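Local coordinates for protein fusolin (Anomala cuprea entomopoxvirus, PDB 4YN1) that forms the crystalline spindles that enhance the virulence of an insect poxvirus, and is probably a lytic polysaccharide monooxygenase acting on chitin, at residues 5-10 with 132-137; 119-124 with 230-235; 147-152 with 196-201; 212-217 with 224-229. One frame throughout, in Å; residues are numbered along the deposited sequence.

Contact 1 of 4, residues 5-10 with 132-137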
# COMPACT_ATOMS: atom_id res chain seq x y z
N THR A 5 -1.87 9.40 -0.72
CA THR A 5 -2.30 9.97 0.56
C THR A 5 -3.70 9.54 0.91
O THR A 5 -4.05 9.52 2.08
CB THR A 5 -2.13 11.47 0.56
OG1 THR A 5 -2.60 12.00 -0.67
CG2 THR A 5 -0.73 11.86 0.81
N PHE A 6 -4.52 9.25 -0.10
CA PHE A 6 -5.84 8.72 0.17
C PHE A 6 -6.24 7.67 -0.83
O PHE A 6 -6.34 7.97 -2.03
CB PHE A 6 -6.96 9.78 0.20
CG PHE A 6 -8.28 9.13 0.56
CD1 PHE A 6 -8.53 8.70 1.86
CD2 PHE A 6 -9.25 8.92 -0.40
CE1 PHE A 6 -9.70 8.00 2.16
CE2 PHE A 6 -10.42 8.22 -0.10
CZ PHE A 6 -10.63 7.75 1.17
N PRO A 7 -6.68 6.49 -0.37
CA PRO A 7 -6.48 5.90 0.97
C PRO A 7 -4.96 5.83 1.19
O PRO A 7 -4.19 5.58 0.26
CB PRO A 7 -7.19 4.54 0.87
CG PRO A 7 -8.00 4.59 -0.41
CD PRO A 7 -7.20 5.49 -1.31
N ILE A 8 -4.52 6.12 2.40
CA ILE A 8 -3.09 6.25 2.66
C ILE A 8 -2.27 5.00 2.30
O ILE A 8 -2.67 3.89 2.63
CB ILE A 8 -2.87 6.70 4.12
CG1 ILE A 8 -1.40 7.16 4.33
CG2 ILE A 8 -3.27 5.62 5.12
CD1 ILE A 8 -1.20 7.87 5.64
N ALA A 9 -1.11 5.20 1.61
CA ALA A 9 -0.21 4.10 1.26
C ALA A 9 0.39 3.52 2.53
O ALA A 9 0.65 4.22 3.51
CB ALA A 9 0.89 4.56 0.31
N ARG A 10 0.67 2.23 2.47
CA ARG A 10 1.17 1.48 3.60
C ARG A 10 2.47 2.07 4.11
O ARG A 10 2.66 2.19 5.32
CB ARG A 10 1.39 0.01 3.17
CG ARG A 10 1.94 -0.87 4.25
CD ARG A 10 2.27 -2.25 3.71
NE ARG A 10 1.04 -2.98 3.36
CZ ARG A 10 0.99 -4.27 3.00
NH1 ARG A 10 2.11 -4.98 2.90
NH2 ARG A 10 -0.18 -4.84 2.75
N ILE A 132 -17.52 0.69 -6.18
CA ILE A 132 -17.54 1.80 -5.27
C ILE A 132 -16.53 2.82 -5.78
O ILE A 132 -15.35 2.56 -5.72
CB ILE A 132 -17.23 1.37 -3.83
CG1 ILE A 132 -18.34 0.41 -3.30
CG2 ILE A 132 -17.12 2.60 -2.93
CD1 ILE A 132 -18.07 -0.98 -3.47
N PRO A 133 -16.96 3.97 -6.28
CA PRO A 133 -15.98 4.97 -6.73
C PRO A 133 -15.24 5.61 -5.55
O PRO A 133 -15.86 6.02 -4.58
CB PRO A 133 -16.83 5.99 -7.46
CG PRO A 133 -18.17 5.88 -6.81
CD PRO A 133 -18.34 4.45 -6.47
N ILE A 134 -13.92 5.60 -5.59
CA ILE A 134 -13.08 6.23 -4.56
C ILE A 134 -12.33 7.37 -5.25
O ILE A 134 -11.71 7.12 -6.28
CB ILE A 134 -12.09 5.16 -4.03
CG1 ILE A 134 -12.85 3.93 -3.42
CG2 ILE A 134 -11.05 5.73 -3.06
CD1 ILE A 134 -13.62 4.15 -2.30
N GLU A 135 -12.27 8.58 -4.66
CA GLU A 135 -11.43 9.61 -5.28
C GLU A 135 -10.06 9.43 -4.68
O GLU A 135 -9.79 9.89 -3.58
CB GLU A 135 -11.94 11.00 -5.05
CG GLU A 135 -11.10 12.04 -5.76
CD GLU A 135 -11.52 13.43 -5.37
OE1 GLU A 135 -11.56 13.71 -4.15
OE2 GLU A 135 -11.66 14.28 -6.27
N LEU A 136 -9.19 8.76 -5.39
CA LEU A 136 -7.85 8.51 -4.87
C LEU A 136 -7.04 9.79 -4.96
O LEU A 136 -7.10 10.48 -5.97
CB LEU A 136 -7.20 7.39 -5.69
CG LEU A 136 -5.83 6.89 -5.24
CD1 LEU A 136 -5.77 5.38 -5.23
CD2 LEU A 136 -4.74 7.42 -6.09
N GLU A 137 -6.27 10.11 -3.93
CA GLU A 137 -5.37 11.27 -4.02
C GLU A 137 -3.95 10.76 -3.98
O GLU A 137 -3.55 10.09 -3.03
CB GLU A 137 -5.62 12.25 -2.88
CG GLU A 137 -4.82 13.56 -2.98
CD GLU A 137 -4.86 14.41 -1.73
OE1 GLU A 137 -4.42 13.90 -0.68
OE2 GLU A 137 -5.27 15.60 -1.79
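A classic beta bulge ends the pairing of the N-terminal strand with strand 131-140: Thr-5 and Phe-6 both face Glu-137. The strands are antiparallel, and strand 2-6 lies at the edge of its sheet within the chain. Glu-137 O takes two N-H groups, from Thr-5 N at 2.9 Å and from Phe-6 N at 3.2 Å. The bond from Phe-6 is nearly straight, 169° at the hydrogen, and falls on a lone pair of the carbonyl. The bond from Thr-5 is more bent. Glu-137 N returns a bond to Phe-6 O at 2.9 Å. The extended side chain of Glu-137 also carries OE1 to the hydroxyl of Thr-5, though the place of OE1 is less certain. Its other oxygen, OE2, bonds to Ser-187.

Phe-6 has CG anti to its backbone N (chi1 -177°). The ring therefore reaches back along strand 131-140 toward Glu-135 and Ile-134. Glu-135 O lies at the ring edge, in plane, 3.4 Å from Phe-6 CD2. Ile-134 CG2 comes obliquely to Phe-6 CE2 at 3.9 Å. Pro-7 follows through a cis peptide bond. Its CG meets Ile-134 CG2 and its CD meets Leu-136 CD1, both at 4.2 Å. The carboxylate of Glu-135 turns elsewhere, to a salt bridge with Arg-184. The double use of one carbonyl keeps both bulge N-H groups satisfied. Beyond it, the chain leaves the sheet through the proline, and its hold on strand 131-140 there is apolar.

Contact 2 of 4, residues 119-124 with 230-235. With EDO (1,2-ethanediol), chain C.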
# COMPACT_ATOMS: atom_id res chain seq x y z
N PRO A 119 -6.00 -1.18 7.72
CA PRO A 119 -6.58 -0.63 6.50
C PRO A 119 -7.33 0.68 6.73
O PRO A 119 -7.76 1.02 7.84
CB PRO A 119 -7.58 -1.72 6.09
CG PRO A 119 -8.10 -2.20 7.41
CD PRO A 119 -6.94 -2.12 8.38
N THR A 120 -7.55 1.38 5.65
CA THR A 120 -8.50 2.49 5.60
C THR A 120 -9.88 1.81 5.55
O THR A 120 -10.10 0.96 4.67
CB THR A 120 -8.30 3.35 4.37
OG1 THR A 120 -7.09 4.12 4.56
CG2 THR A 120 -9.49 4.28 4.09
N VAL A 121 -10.77 2.13 6.49
CA VAL A 121 -12.15 1.57 6.53
C VAL A 121 -13.09 2.46 5.73
O VAL A 121 -13.32 3.60 6.13
CB VAL A 121 -12.62 1.40 7.99
CG1 VAL A 121 -14.03 0.81 8.05
CG2 VAL A 121 -11.65 0.53 8.76
N ILE A 122 -13.67 1.93 4.62
CA ILE A 122 -14.56 2.65 3.71
C ILE A 122 -15.99 2.22 3.98
O ILE A 122 -16.35 1.09 3.69
CB ILE A 122 -14.14 2.41 2.26
CG1 ILE A 122 -12.67 2.86 2.06
CG2 ILE A 122 -15.11 3.16 1.32
CD1 ILE A 122 -12.01 2.36 0.82
N PRO A 123 -16.81 3.10 4.58
CA PRO A 123 -18.17 2.70 4.95
C PRO A 123 -19.06 2.64 3.73
O PRO A 123 -18.88 3.43 2.85
CB PRO A 123 -18.60 3.82 5.92
CG PRO A 123 -17.88 5.01 5.44
CD PRO A 123 -16.52 4.49 5.01
N LEU A 124 -19.96 1.66 3.65
CA LEU A 124 -20.87 1.55 2.52
C LEU A 124 -22.24 2.09 2.93
O LEU A 124 -22.70 1.81 4.02
CB LEU A 124 -21.06 0.07 2.12
CG LEU A 124 -19.80 -0.67 1.66
CD1 LEU A 124 -20.10 -2.07 1.30
CD2 LEU A 124 -19.14 0.01 0.50
N ASP A 230 -3.69 -0.43 1.88
CA ASP A 230 -4.57 -1.35 2.61
C ASP A 230 -5.94 -0.72 2.79
O ASP A 230 -6.07 0.40 3.30
CB ASP A 230 -3.94 -1.75 3.95
CG ASP A 230 -2.58 -2.45 3.75
OD1 ASP A 230 -2.56 -3.52 3.10
OD2 ASP A 230 -1.54 -1.90 4.19
N ALA A 231 -6.98 -1.50 2.46
CA ALA A 231 -8.37 -1.03 2.60
C ALA A 231 -9.35 -2.16 2.91
O ALA A 231 -9.05 -3.33 2.69
CB ALA A 231 -8.77 -0.30 1.32
N VAL A 232 -10.50 -1.78 3.40
CA VAL A 232 -11.61 -2.71 3.68
C VAL A 232 -12.90 -1.91 3.64
O VAL A 232 -12.93 -0.74 4.04
CB VAL A 232 -11.39 -3.41 5.07
CG1 VAL A 232 -11.53 -2.44 6.23
CG2 VAL A 232 -12.33 -4.59 5.23
N PHE A 233 -13.98 -2.54 3.20
CA PHE A 233 -15.28 -1.93 3.23
C PHE A 233 -15.99 -2.32 4.50
O PHE A 233 -15.90 -3.46 4.94
CB PHE A 233 -16.13 -2.34 2.02
CG PHE A 233 -15.63 -1.81 0.71
CD1 PHE A 233 -15.64 -0.45 0.45
CD2 PHE A 233 -15.14 -2.66 -0.27
CE1 PHE A 233 -15.19 0.05 -0.77
CE2 PHE A 233 -14.66 -2.16 -1.48
CZ PHE A 233 -14.70 -0.81 -1.72
N ALA A 234 -16.69 -1.37 5.12
CA ALA A 234 -17.54 -1.69 6.26
C ALA A 234 -18.98 -1.80 5.74
O ALA A 234 -19.60 -0.81 5.35
CB ALA A 234 -17.43 -0.63 7.36
N ASN A 235 -19.51 -3.03 5.73
CA ASN A 235 -20.89 -3.29 5.30
C ASN A 235 -21.82 -2.64 6.29
O ASN A 235 -21.53 -2.63 7.48
CB ASN A 235 -21.17 -4.78 5.17
CG ASN A 235 -20.56 -5.37 3.92
OD1 ASN A 235 -21.16 -5.39 2.85
ND2 ASN A 235 -19.33 -5.79 3.98
C1 EDO C . -15.93 -6.34 6.25
O1 EDO C . -16.15 -6.17 4.87
C2 EDO C . -17.29 -6.53 6.97
O2 EDO C . -18.14 -5.40 6.74
O HOH W 1 -4.99 2.80 3.66
O HOH W 2 -21.47 1.59 6.82
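Ile-122 and Leu-124 meet the ring of Phe-233, the aromatic group of this contact. Ile-122 O lies at its edge, near the ring plane. Leu-124 CD2 comes in obliquely, 3.5 Å from Phe-233 CD1, and Ile-122 CG2 lies alongside, 3.7 Å from Phe-233 CE1. Phe-209, outside the contact, meets the same ring with its own at a shallow angle. On the other face of the strand pair, Val-232 CG1, set between the backbone N and the carbonyl carbon (chi1 69°), sits between Pro-119 CG at 3.6 Å and Val-121 CG2 at 3.9 Å. Val-121 CG1 touches Ala-234 CB.

Five backbone bonds link the strands: Thr-120 N to Asp-230 O, Val-232 N to Thr-120 O, Ile-122 N to Val-232 O, Ala-234 N to Ile-122 O, and Leu-124 N to Ala-234 O. The one from Ile-122 is short and straight, 2.8 Å and 175°. A water joins Thr-120 OG1 to Asp-230 O. A 1,2-ethanediol, probably from the crystallisation liquor, gives its O1 to Phe-233 O at 2.7 Å. Its O2 accepts from both Asn-235 N and Asn-235 ND2. Asn-235 OD1 bonds to Tyr-204 OH. The Asp-230 carboxylate pairs with Arg-10. The register is that of parallel neighbours in a mixed sheet, part of the beta sandwich expected for this monooxygenase family.

Contact 3 of 4, residues 147-152 with 196-201. With NAG (2-acetamido-2-deoxy-beta-D-glucopyranose), chain B.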
# COMPACT_ATOMS: atom_id res chain seq x y z
N SER A 147 3.49 11.33 -17.80
CA SER A 147 3.37 10.13 -17.00
C SER A 147 1.94 9.67 -17.01
O SER A 147 1.05 10.40 -17.48
CB SER A 147 3.81 10.42 -15.55
OG SER A 147 2.85 11.28 -14.94
N TYR A 148 1.69 8.47 -16.45
CA TYR A 148 0.35 7.93 -16.37
C TYR A 148 0.21 7.05 -15.15
O TYR A 148 1.20 6.70 -14.52
CB TYR A 148 -0.07 7.19 -17.66
CG TYR A 148 0.70 5.91 -17.91
CD1 TYR A 148 2.03 5.95 -18.29
CD2 TYR A 148 0.09 4.66 -17.78
CE1 TYR A 148 2.72 4.79 -18.62
CE2 TYR A 148 0.81 3.49 -18.00
CZ TYR A 148 2.12 3.56 -18.46
OH TYR A 148 2.90 2.46 -18.66
N PHE A 149 -1.01 6.79 -14.77
CA PHE A 149 -1.34 5.98 -13.59
C PHE A 149 -2.08 4.73 -13.98
O PHE A 149 -3.03 4.80 -14.76
CB PHE A 149 -2.26 6.75 -12.64
CG PHE A 149 -1.57 7.82 -11.83
CD1 PHE A 149 -1.44 9.10 -12.33
CD2 PHE A 149 -1.00 7.52 -10.60
CE1 PHE A 149 -0.80 10.09 -11.59
CE2 PHE A 149 -0.35 8.51 -9.86
CZ PHE A 149 -0.29 9.80 -10.34
N GLU A 150 -1.73 3.62 -13.33
CA GLU A 150 -2.47 2.38 -13.36
C GLU A 150 -2.82 2.02 -11.92
O GLU A 150 -1.99 2.20 -11.02
CB GLU A 150 -1.62 1.24 -13.95
CG GLU A 150 -1.43 1.40 -15.45
CD GLU A 150 -0.56 0.35 -16.10
OE1 GLU A 150 0.07 -0.45 -15.37
OE2 GLU A 150 -0.44 0.37 -17.35
N VAL A 151 -4.05 1.57 -11.70
CA VAL A 151 -4.48 1.13 -10.39
C VAL A 151 -5.02 -0.27 -10.47
O VAL A 151 -5.80 -0.59 -11.36
CB VAL A 151 -5.50 2.06 -9.72
CG1 VAL A 151 -5.74 1.64 -8.28
CG2 VAL A 151 -5.02 3.52 -9.78
N TYR A 152 -4.56 -1.12 -9.56
CA TYR A 152 -4.99 -2.51 -9.50
C TYR A 152 -5.61 -2.77 -8.17
O TYR A 152 -5.28 -2.08 -7.21
CB TYR A 152 -3.81 -3.46 -9.65
CG TYR A 152 -3.04 -3.29 -10.94
CD1 TYR A 152 -2.09 -2.28 -11.09
CD2 TYR A 152 -3.23 -4.16 -12.01
CE1 TYR A 152 -1.43 -2.07 -12.30
CE2 TYR A 152 -2.56 -3.98 -13.22
CZ TYR A 152 -1.68 -2.92 -13.37
OH TYR A 152 -1.06 -2.74 -14.58
N TYR A 196 -2.55 14.71 -7.71
CA TYR A 196 -3.24 13.99 -8.78
C TYR A 196 -4.40 13.27 -8.13
O TYR A 196 -4.18 12.43 -7.24
CB TYR A 196 -2.35 12.95 -9.46
CG TYR A 196 -1.17 13.53 -10.21
CD1 TYR A 196 -1.33 14.07 -11.48
CD2 TYR A 196 0.09 13.57 -9.64
CE1 TYR A 196 -0.25 14.62 -12.17
CE2 TYR A 196 1.18 14.11 -10.32
CZ TYR A 196 1.01 14.60 -11.60
OH TYR A 196 2.08 15.10 -12.27
N ARG A 197 -5.63 13.65 -8.48
CA ARG A 197 -6.82 13.00 -7.99
C ARG A 197 -7.45 12.22 -9.12
O ARG A 197 -7.50 12.71 -10.25
CB ARG A 197 -7.85 13.97 -7.38
CG ARG A 197 -7.35 14.64 -6.09
CD ARG A 197 -8.47 15.38 -5.34
NE ARG A 197 -9.05 16.41 -6.18
CZ ARG A 197 -8.70 17.70 -6.22
NH1 ARG A 197 -7.79 18.18 -5.38
NH2 ARG A 197 -9.26 18.51 -7.10
N MET A 198 -7.89 11.01 -8.86
CA MET A 198 -8.50 10.18 -9.91
C MET A 198 -9.61 9.34 -9.29
O MET A 198 -9.49 8.90 -8.15
CB MET A 198 -7.43 9.31 -10.63
CG MET A 198 -6.75 8.30 -9.74
SD MET A 198 -5.04 7.93 -10.08
CE MET A 198 -4.22 9.40 -9.28
N ILE A 199 -10.71 9.17 -10.01
CA ILE A 199 -11.82 8.37 -9.53
C ILE A 199 -11.55 6.95 -9.92
O ILE A 199 -11.54 6.62 -11.11
CB ILE A 199 -13.22 8.83 -10.08
CG1 ILE A 199 -13.48 10.34 -9.80
CG2 ILE A 199 -14.34 7.95 -9.47
CD1 ILE A 199 -13.40 10.72 -8.41
N VAL A 200 -11.34 6.09 -8.92
CA VAL A 200 -11.02 4.70 -9.12
C VAL A 200 -12.28 3.85 -8.83
O VAL A 200 -12.76 3.89 -7.70
CB VAL A 200 -9.84 4.26 -8.24
CG1 VAL A 200 -9.52 2.77 -8.42
CG2 VAL A 200 -8.60 5.07 -8.56
N PRO A 201 -12.76 3.06 -9.80
CA PRO A 201 -13.93 2.18 -9.54
C PRO A 201 -13.46 0.93 -8.82
O PRO A 201 -12.93 0.00 -9.44
CB PRO A 201 -14.47 1.87 -10.94
CG PRO A 201 -13.31 2.04 -11.85
CD PRO A 201 -12.29 2.94 -11.19
C1 NAG B . -2.63 1.20 -20.18
C2 NAG B . -2.17 -0.19 -20.61
C3 NAG B . -1.01 -0.03 -21.59
C4 NAG B . -1.43 0.85 -22.76
C5 NAG B . -1.97 2.18 -22.24
C6 NAG B . -2.50 3.09 -23.32
C7 NAG B . -2.18 -2.16 -19.16
C8 NAG B . -1.68 -2.76 -17.88
N2 NAG B . -1.75 -0.94 -19.44
O3 NAG B . -0.58 -1.32 -22.04
O4 NAG B . -0.30 1.12 -23.59
O5 NAG B . -3.06 1.91 -21.35
O6 NAG B . -3.52 2.45 -24.09
O7 NAG B . -2.93 -2.76 -19.91
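Aromatic packing comes first: Phe-149 CE1 lies over one face of the Tyr-196 ring, toward its rim, 3.7 Å from Tyr-196 CG. The ring planes stand at 57°, so the pair is oblique, neither a stack nor a T-shape. Trp-215 stacks on Phe-149 and Phe-138 meets it edge-to-face, which makes an aromatic cluster. The hydroxyl of Tyr-196 turns to Glu-145.

Sulfur and methyl contacts follow. Met-198 has CG between its backbone N and carbonyl carbon (chi1 63°), and the chain bends again further out. This sets CE over the centre of the Phe-149 ring, 3.8 Å from the centroid and 5° off the normal, as a CH-pi contact. Met-198 SD lies obliquely beside the same ring in a Met-aromatic contact, 3.9 Å from Phe-149 CG.

Strands 147-154 and 194-203 belong to different sheets. Their segment axes come no closer than 8.8 Å and run in roughly the same direction. No hydrogen bond joins the two segments, and the inward side chains form the buried core of a beta sandwich.

Aliphatic contact continues the layer, with Val-151 CG1 3.9 Å from Val-200 CG1.

Polar contacts lie on the outward side of strand 147-154, at the glycan. Glu-150 OE2 accepts from N2 of the N-acetylglucosamine at 2.8 Å. Tyr-152 OH donates to Glu-150 OE1 at 2.7 Å, from above the carboxylate plane. Arg-214 pairs with the same OE1, and both partners would help fix the carboxylate that receives the sugar amide. Arg-78 O also bonds to the sugar.

Contact 4 of 4, residues 212-217 with 224-229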
# COMPACT_ATOMS: atom_id res chain seq x y z
N TYR A 212 -3.25 -1.34 -5.47
CA TYR A 212 -1.85 -1.21 -5.85
C TYR A 212 -1.78 -0.15 -6.92
O TYR A 212 -2.43 -0.29 -7.96
CB TYR A 212 -1.31 -2.53 -6.37
CG TYR A 212 0.18 -2.57 -6.53
CD1 TYR A 212 1.02 -2.40 -5.44
CD2 TYR A 212 0.75 -2.99 -7.72
CE1 TYR A 212 2.39 -2.54 -5.55
CE2 TYR A 212 2.13 -3.15 -7.84
CZ TYR A 212 2.95 -2.88 -6.77
OH TYR A 212 4.31 -3.08 -6.88
N VAL A 213 -1.10 0.95 -6.60
CA VAL A 213 -1.01 2.13 -7.45
C VAL A 213 0.35 2.20 -8.11
O VAL A 213 1.38 2.19 -7.43
CB VAL A 213 -1.31 3.40 -6.64
CG1 VAL A 213 -1.17 4.64 -7.53
CG2 VAL A 213 -2.70 3.33 -6.00
N ARG A 214 0.33 2.40 -9.42
CA ARG A 214 1.53 2.52 -10.22
C ARG A 214 1.51 3.89 -10.91
O ARG A 214 0.55 4.19 -11.63
CB ARG A 214 1.59 1.41 -11.25
CG ARG A 214 2.77 1.52 -12.22
CD ARG A 214 2.70 0.43 -13.27
NE ARG A 214 3.86 0.49 -14.14
CZ ARG A 214 3.89 0.28 -15.45
NH1 ARG A 214 2.81 -0.12 -16.10
NH2 ARG A 214 5.02 0.41 -16.12
N TRP A 215 2.53 4.71 -10.68
CA TRP A 215 2.69 6.00 -11.36
C TRP A 215 3.90 5.82 -12.25
O TRP A 215 5.00 5.75 -11.74
CB TRP A 215 2.96 7.14 -10.36
CG TRP A 215 3.06 8.49 -11.00
CD1 TRP A 215 2.40 8.91 -12.11
CD2 TRP A 215 3.68 9.65 -10.43
NE1 TRP A 215 2.63 10.26 -12.31
CE2 TRP A 215 3.42 10.73 -11.30
CE3 TRP A 215 4.52 9.86 -9.33
CZ2 TRP A 215 3.88 12.03 -11.04
CZ3 TRP A 215 4.91 11.17 -9.04
CH2 TRP A 215 4.65 12.22 -9.93
N GLN A 216 3.70 5.75 -13.58
CA GLN A 216 4.78 5.45 -14.50
C GLN A 216 5.18 6.67 -15.33
O GLN A 216 4.32 7.25 -15.98
CB GLN A 216 4.30 4.32 -15.42
CG GLN A 216 5.30 3.86 -16.50
CD GLN A 216 6.63 3.40 -15.93
OE1 GLN A 216 6.73 2.47 -15.14
NE2 GLN A 216 7.71 4.01 -16.34
N ARG A 217 6.44 7.00 -15.36
CA ARG A 217 6.94 8.09 -16.20
C ARG A 217 7.03 7.60 -17.64
O ARG A 217 7.53 6.49 -17.89
CB ARG A 217 8.31 8.56 -15.74
CG ARG A 217 8.19 9.32 -14.44
CD ARG A 217 9.51 9.44 -13.71
NE ARG A 217 10.49 10.24 -14.43
CZ ARG A 217 11.63 10.69 -13.92
NH1 ARG A 217 11.96 10.42 -12.66
NH2 ARG A 217 12.46 11.42 -14.66
N GLY A 224 9.22 4.14 -12.48
CA GLY A 224 7.84 4.04 -12.04
C GLY A 224 7.79 3.92 -10.54
O GLY A 224 8.73 3.42 -9.95
N PHE A 225 6.70 4.37 -9.94
CA PHE A 225 6.46 4.35 -8.49
C PHE A 225 5.30 3.44 -8.20
O PHE A 225 4.32 3.46 -8.94
CB PHE A 225 6.17 5.73 -7.96
CG PHE A 225 7.30 6.67 -8.24
CD1 PHE A 225 7.41 7.31 -9.48
CD2 PHE A 225 8.30 6.88 -7.31
CE1 PHE A 225 8.53 8.06 -9.80
CE2 PHE A 225 9.43 7.63 -7.62
CZ PHE A 225 9.55 8.21 -8.86
N TYR A 226 5.46 2.59 -7.19
CA TYR A 226 4.51 1.54 -6.86
C TYR A 226 4.20 1.59 -5.38
O TYR A 226 5.12 1.55 -4.57
CB TYR A 226 5.11 0.18 -7.20
CG TYR A 226 5.50 0.02 -8.66
CD1 TYR A 226 6.67 0.59 -9.17
CD2 TYR A 226 4.72 -0.74 -9.53
CE1 TYR A 226 7.01 0.48 -10.51
CE2 TYR A 226 5.02 -0.81 -10.89
CZ TYR A 226 6.17 -0.20 -11.38
OH TYR A 226 6.43 -0.29 -12.73
N ASN A 227 2.92 1.64 -5.00
CA ASN A 227 2.51 1.66 -3.60
C ASN A 227 1.37 0.73 -3.33
O ASN A 227 0.37 0.74 -4.06
CB ASN A 227 2.02 3.03 -3.21
CG ASN A 227 3.02 4.16 -3.04
OD1 ASN A 227 2.65 5.24 -2.55
ND2 ASN A 227 4.31 3.94 -3.23
N CYS A 228 1.48 0.00 -2.22
CA CYS A 228 0.39 -0.80 -1.67
C CYS A 228 -0.44 0.06 -0.77
O CYS A 228 0.12 0.80 0.02
CB CYS A 228 0.93 -2.00 -0.90
SG CYS A 228 1.61 -3.24 -1.99
N VAL A 229 -1.77 -0.05 -0.88
CA VAL A 229 -2.74 0.68 -0.09
C VAL A 229 -3.69 -0.33 0.54
O VAL A 229 -4.39 -1.04 -0.19
CB VAL A 229 -3.50 1.68 -0.97
CG1 VAL A 229 -4.64 2.32 -0.20
CG2 VAL A 229 -2.58 2.75 -1.57
O HOH W 3 8.64 1.01 -13.58
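Tyr-226 OH is held by Arg-214 NE at 3.0 Å and by a water at 2.7 Å. The bond from Arg-214 is bent, 140° at the hydrogen, and the hydroxyl lies out of the guanidinium plane. The same water also bonds to Gln-216 OE1, which accepts from Arg-214 NH2 at 2.9 Å. Arg-214 is extended, with CG anti to its backbone N (chi1 175°), and runs alongside the Tyr-226 ring. Its CG and CD both touch Tyr-226 CE2. Its NH2 also bonds to Phe-77 O.

The two strands form a beta hairpin. Val-213 with Asn-227 and Trp-215 with Phe-225 are its hydrogen-bonded pairs, each with two backbone bonds. Gln-216 faces Gly-224, whose CA lies 3.6 Å from Gln-216 OE1.

On the face of Arg-214, Tyr-212 OH meets Tyr-226 CB at 3.4 Å and bonds onward to Leu-92 O. Cys-228 SG sits obliquely beside the Tyr-212 ring, 3.6 Å from CD1, and forms a disulfide with Cys-93. On the other face, Trp-215 CE3 meets Phe-225 CD1 at 3.9 Å, with the rings oblique. There Asn-227 OD1 accepts from Val-4 N and Gln-11 NE2.

How the contacts relate
The N-terminal strand opens contact 1, which closes at 132-137 after a long excursion with several helices. Contact 2 opens at 119-124, before that closure, and ends at 230-235, so contacts 1 and 2 cross. Contact 3 (147-152 with 196-201) and the short hairpin of contact 4 follow in series. Both are nested inside the loop of contact 2. Contact 1 lies in one sheet, contacts 2 and 4 in the other, and contact 3 packs the two together. Contacts 2 and 4 share strand 223-234. Arg-10 joins contact 1 to contact 2 through Asp-230. Trp-215 links contact 4 to contact 3 through Ser-147 and Phe-149.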